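Local atomic coordinates of putative metal-dependent isothiocyanate hydrolase SaxA (Pectobacterium carotovorum, PDB entry 6BRM), a protein that probably hydrolyses isothiocyanates with the help of two zinc ions, as a bacterial enzyme of the metallo-beta-lactamase superfamily. Residues W73-A76 against A77-V81; P170-K173 against S174-F178. All coordinates share one frame; numbering follows the deposited sequence.

Interaction 1 spans helix 75-80 with the residues that flank it, and interaction 2 lies within helix 169-178; each of those helices is the crossover of a beta-alpha-beta unit, one in each of the two seven-stranded sheets. They sit on opposite sides of the chain's centre, with nearest atoms about 20 Å apart, and do not touch. Both are partly buried. Interaction 1, just after zinc ligands Asp-71 and His-72, is marked by an aspartate N-cap and an indole under a glutamine chain. Interaction 2 runs through nearly the whole of its helix, where a serine hydroxyl bonds back to a carbonyl and a tyrosine-leucine pair faces the sheet; Pro-170 and Val-172 also pack against the second subunit.

Interaction 1: W73-A76 against A77-V81; sequences WDEA and AQQAV
One face of the Trp-73 indole carries the side chain of Gln-78, whose CG stands 3.2 Å above the ring plane, displaced toward the rim. Gln-78 NE2 lies over the same face, 3.5 Å from Trp-73 NE1, and the amide plane is turned 35° from the ring. At the six-membered end, Ala-77 CB approaches Trp-73 CZ3 obliquely at 4.1 Å, with Val-81 CG2 slightly farther off. Trp-73 CG is anti to the backbone N (chi1 -179°), which swings the indole under the first turn of the helix. The extended chain of Gln-78 then runs across it and brings NE2 to Trp-73 O in a weak bond of 3.2 Å with a bent N-H...O angle of 128°.

Asp-74 is the N-cap. Its carboxylate, turned between the backbone N and the carbonyl carbon, folds back over the turn, and OD1 accepts from Ala-77 N at 2.9 Å, the donor arriving from above the carboxylate plane. Gln-78 N to Asp-74 O (3.0 Å) begins the regular helical ladder, continued by Gln-79 N to Glu-75 O and Ala-80 N to Ala-76 O (2.8 Å). The cap is also held by the loop that follows strand 18-22: OD1 accepts from Leu-26 N, and OD2 from Ala-27 N and Trp-32 NE1. Four N-H groups thus grip one buried carboxylate and fix its rotation.

Helix 75-80 links parallel strands 62-64 and 87-89 in a beta-alpha-beta crossover. Trp-73, close to zinc ligand His-72, packs against Leu-65, Gln-101 and the ring of Phe-103, the last two after helix 92-100.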
loop_
_atom_site.group_PDB
_atom_site.type_symbol
_atom_site.label_atom_id
_atom_site.label_comp_id
_atom_site.label_asym_id
_atom_site.label_seq_id
_atom_site.Cartn_x
_atom_site.Cartn_y
_atom_site.Cartn_z
ATOM N N TRP B 73 17.609 -5.688 13.909
ATOM C CA TRP B 73 18.742 -6.441 13.368
ATOM C C TRP B 73 20.005 -5.598 13.579
ATOM O O TRP B 73 20.456 -4.888 12.668
ATOM C CB TRP B 73 18.518 -6.749 11.878
ATOM C CG TRP B 73 19.606 -7.540 11.203
ATOM C CD1 TRP B 73 20.377 -7.136 10.151
ATOM C CD2 TRP B 73 20.028 -8.871 11.523
ATOM N NE1 TRP B 73 21.255 -8.130 9.799
ATOM C CE2 TRP B 73 21.062 -9.207 10.622
ATOM C CE3 TRP B 73 19.635 -9.812 12.485
ATOM C CZ2 TRP B 73 21.710 -10.448 10.653
ATOM C CZ3 TRP B 73 20.280 -11.050 12.518
ATOM C CH2 TRP B 73 21.305 -11.354 11.606
ATOM N N ASP B 74 20.548 -5.662 14.796
ATOM C CA ASP B 74 21.722 -4.858 15.190
ATOM C C ASP B 74 23.033 -5.608 14.985
ATOM O O ASP B 74 23.030 -6.805 14.688
ATOM C CB ASP B 74 21.600 -4.352 16.643
ATOM C CG ASP B 74 21.524 -5.474 17.682
ATOM O OD1 ASP B 74 21.643 -6.670 17.340
ATOM O OD2 ASP B 74 21.332 -5.145 18.867
ATOM N N GLU B 75 24.145 -4.891 15.150
ATOM C CA GLU B 75 25.492 -5.467 15.013
ATOM C C GLU B 75 25.722 -6.631 15.988
ATOM O O GLU B 75 26.343 -7.624 15.619
ATOM C CB GLU B 75 26.570 -4.383 15.205
ATOM C CG GLU B 75 27.972 -4.761 14.722
ATOM C CD GLU B 75 28.125 -4.761 13.202
ATOM O OE1 GLU B 75 27.664 -3.800 12.541
ATOM O OE2 GLU B 75 28.729 -5.718 12.663
ATOM N N ALA B 76 25.212 -6.510 17.216
ATOM C CA ALA B 76 25.301 -7.588 18.219
ATOM C C ALA B 76 24.685 -8.908 17.738
ATOM O O ALA B 76 25.264 -9.976 17.939
ATOM C CB ALA B 76 24.644 -7.154 19.522
ATOM N N ALA B 77 23.514 -8.817 17.110
ATOM C CA ALA B 77 22.841 -9.976 16.513
ATOM C C ALA B 77 23.573 -10.491 15.271
ATOM O O ALA B 77 23.626 -11.700 15.040
ATOM C CB ALA B 77 21.399 -9.631 16.169
ATOM N N GLN B 78 24.129 -9.575 14.474
ATOM C CA GLN B 78 24.934 -9.940 13.296
ATOM C C GLN B 78 26.205 -10.719 13.657
ATOM O O GLN B 78 26.705 -11.502 12.846
ATOM C CB GLN B 78 25.297 -8.692 12.478
ATOM C CG GLN B 78 24.102 -8.035 11.799
ATOM C CD GLN B 78 24.353 -6.590 11.408
ATOM O OE1 GLN B 78 25.478 -6.206 11.094
ATOM N NE2 GLN B 78 23.298 -5.781 11.423
ATOM N N GLN B 79 26.725 -10.493 14.865
ATOM C CA GLN B 79 27.843 -11.268 15.403
ATOM C C GLN B 79 27.354 -12.549 16.079
ATOM O O GLN B 79 27.846 -13.640 15.777
ATOM C CB GLN B 79 28.639 -10.432 16.412
ATOM C CG GLN B 79 29.263 -9.164 15.839
ATOM C CD GLN B 79 29.879 -8.276 16.906
ATOM O OE1 GLN B 79 29.546 -7.094 17.015
ATOM N NE2 GLN B 79 30.781 -8.844 17.703
ATOM N N ALA B 80 26.381 -12.409 16.981
ATOM C CA ALA B 80 25.950 -13.506 17.873
ATOM C C ALA B 80 25.200 -14.658 17.188
ATOM O O ALA B 80 25.353 -15.815 17.590
ATOM C CB ALA B 80 25.111 -12.951 19.015
ATOM N N VAL B 81 24.387 -14.343 16.178
ATOM C CA VAL B 81 23.666 -15.367 15.407
ATOM C C VAL B 81 24.664 -16.045 14.457
ATOM O O VAL B 81 25.381 -15.349 13.729
ATOM C CB VAL B 81 22.481 -14.757 14.613
ATOM C CG1 VAL B 81 21.786 -15.802 13.745
ATOM C CG2 VAL B 81 21.465 -14.135 15.563
#

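Interaction 2: P170-K173 against S174-F178; sequences PYVK and SLQRF
Regular i to i+4 backbone bonds, Leu-175 N to Tyr-171 O (3.3 Å), Gln-176 N to Val-172 O (3.0 Å) and Arg-177 N to Lys-173 O (2.8 Å), define this part of helix 169-178. At Ser-174 the backbone N makes only weak bonds, to Pro-170 O and Tyr-171 O. Its hydroxyl adds a shorter bond: with OG beside the backbone N (chi1 -60°), it donates to Pro-170 O at 2.7 Å, meeting that oxygen nearly head-on at a C=O...O angle of 166°.

Leu-175, one turn after Tyr-171, lies over one face of that residue's ring, its CG 4.1 Å above the plane toward the rim and its CD1 3.5 Å from Tyr-171 CE2. Val-172 and Gln-176 run side by side in the same direction, with Val-172 CG1 3.5 Å from Gln-176 NE2. The extended Arg-177 reaches out to a salt bridge with Glu-112.

Tyr-171 and Leu-175 face strands 159-163 and 182-186, which the helix connects as a beta-alpha-beta crossover; Val-172 meets Met-211 of helix 203-211 and, like Pro-170, packs on the second subunit.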
loop_
_atom_site.group_PDB
_atom_site.type_symbol
_atom_site.label_atom_id
_atom_site.label_comp_id
_atom_site.label_asym_id
_atom_site.label_seq_id
_atom_site.Cartn_x
_atom_site.Cartn_y
_atom_site.Cartn_z
ATOM N N PRO B 170 -3.466 -1.527 2.790
ATOM C CA PRO B 170 -2.887 -2.880 2.752
ATOM C C PRO B 170 -2.882 -3.612 4.103
ATOM O O PRO B 170 -2.909 -4.850 4.134
ATOM C CB PRO B 170 -1.458 -2.628 2.269
ATOM C CG PRO B 170 -1.589 -1.435 1.397
ATOM C CD PRO B 170 -2.577 -0.560 2.120
ATOM N N TYR B 171 -2.838 -2.852 5.198
ATOM C CA TYR B 171 -3.014 -3.415 6.530
ATOM C C TYR B 171 -4.474 -3.830 6.773
ATOM O O TYR B 171 -4.728 -4.900 7.316
ATOM C CB TYR B 171 -2.539 -2.426 7.606
ATOM C CG TYR B 171 -2.853 -2.892 8.999
ATOM C CD1 TYR B 171 -2.086 -3.881 9.602
ATOM C CD2 TYR B 171 -3.940 -2.377 9.698
ATOM C CE1 TYR B 171 -2.377 -4.335 10.876
ATOM C CE2 TYR B 171 -4.243 -2.824 10.973
ATOM C CZ TYR B 171 -3.456 -3.803 11.556
ATOM O OH TYR B 171 -3.724 -4.270 12.809
ATOM N N VAL B 172 -5.419 -2.979 6.379
ATOM C CA VAL B 172 -6.855 -3.264 6.541
ATOM C C VAL B 172 -7.286 -4.476 5.715
ATOM O O VAL B 172 -7.998 -5.346 6.223
ATOM C CB VAL B 172 -7.737 -2.040 6.174
ATOM C CG1 VAL B 172 -9.227 -2.380 6.269
ATOM C CG2 VAL B 172 -7.405 -0.863 7.079
ATOM N N LYS B 173 -6.861 -4.528 4.454
ATOM C CA LYS B 173 -7.151 -5.676 3.577
ATOM C C LYS B 173 -6.571 -7.005 4.075
ATOM O O LYS B 173 -7.130 -8.066 3.792
ATOM C CB LYS B 173 -6.657 -5.413 2.149
ATOM C CG LYS B 173 -7.481 -4.380 1.397
ATOM C CD LYS B 173 -6.879 -4.053 0.039
ATOM C CE LYS B 173 -7.041 -5.188 -0.963
ATOM N NZ LYS B 173 -6.455 -4.837 -2.288
ATOM N N SER B 174 -5.450 -6.946 4.798
ATOM C CA SER B 174 -4.852 -8.138 5.409
ATOM C C SER B 174 -5.689 -8.673 6.571
ATOM O O SER B 174 -5.812 -9.884 6.733
ATOM C CB SER B 174 -3.430 -7.844 5.875
ATOM O OG SER B 174 -2.634 -7.440 4.779
ATOM N N LEU B 175 -6.251 -7.773 7.376
ATOM C CA LEU B 175 -7.201 -8.151 8.429
ATOM C C LEU B 175 -8.483 -8.727 7.829
ATOM O O LEU B 175 -9.030 -9.695 8.351
ATOM C CB LEU B 175 -7.554 -6.951 9.322
ATOM C CG LEU B 175 -6.451 -6.261 10.137
ATOM C CD1 LEU B 175 -7.015 -5.032 10.839
ATOM C CD2 LEU B 175 -5.820 -7.208 11.147
ATOM N N GLN B 176 -8.959 -8.124 6.738
ATOM C CA GLN B 176 -10.170 -8.595 6.050
ATOM C C GLN B 176 -9.964 -9.939 5.350
ATOM O O GLN B 176 -10.845 -10.799 5.397
ATOM C CB GLN B 176 -10.671 -7.552 5.044
ATOM C CG GLN B 176 -11.241 -6.299 5.696
ATOM C CD GLN B 176 -11.637 -5.227 4.694
ATOM O OE1 GLN B 176 -11.567 -5.430 3.480
ATOM N NE2 GLN B 176 -12.064 -4.075 5.202
ATOM N N ARG B 177 -8.809 -10.122 4.716
ATOM C CA ARG B 177 -8.504 -11.374 4.018
ATOM C C ARG B 177 -8.254 -12.521 4.999
ATOM O O ARG B 177 -9.063 -13.448 5.083
ATOM C CB ARG B 177 -7.302 -11.201 3.076
ATOM C CG ARG B 177 -6.905 -12.457 2.312
ATOM C CD ARG B 177 -5.666 -12.222 1.463
ATOM N NE ARG B 177 -5.146 -13.461 0.887
ATOM C CZ ARG B 177 -4.063 -13.551 0.115
ATOM N NH1 ARG B 177 -3.354 -12.468 -0.197
ATOM N NH2 ARG B 177 -3.682 -14.740 -0.354
ATOM N N PHE B 178 -7.145 -12.451 5.738
ATOM C CA PHE B 178 -6.681 -13.581 6.560
ATOM C C PHE B 178 -7.448 -13.751 7.877
ATOM O O PHE B 178 -7.439 -14.846 8.445
ATOM C CB PHE B 178 -5.179 -13.468 6.841
ATOM C CG PHE B 178 -4.335 -13.388 5.599
ATOM C CD1 PHE B 178 -4.098 -14.520 4.832
ATOM C CD2 PHE B 178 -3.786 -12.177 5.188
ATOM C CE1 PHE B 178 -3.325 -14.450 3.682
ATOM C CE2 PHE B 178 -3.010 -12.100 4.041
ATOM C CZ PHE B 178 -2.780 -13.239 3.285
#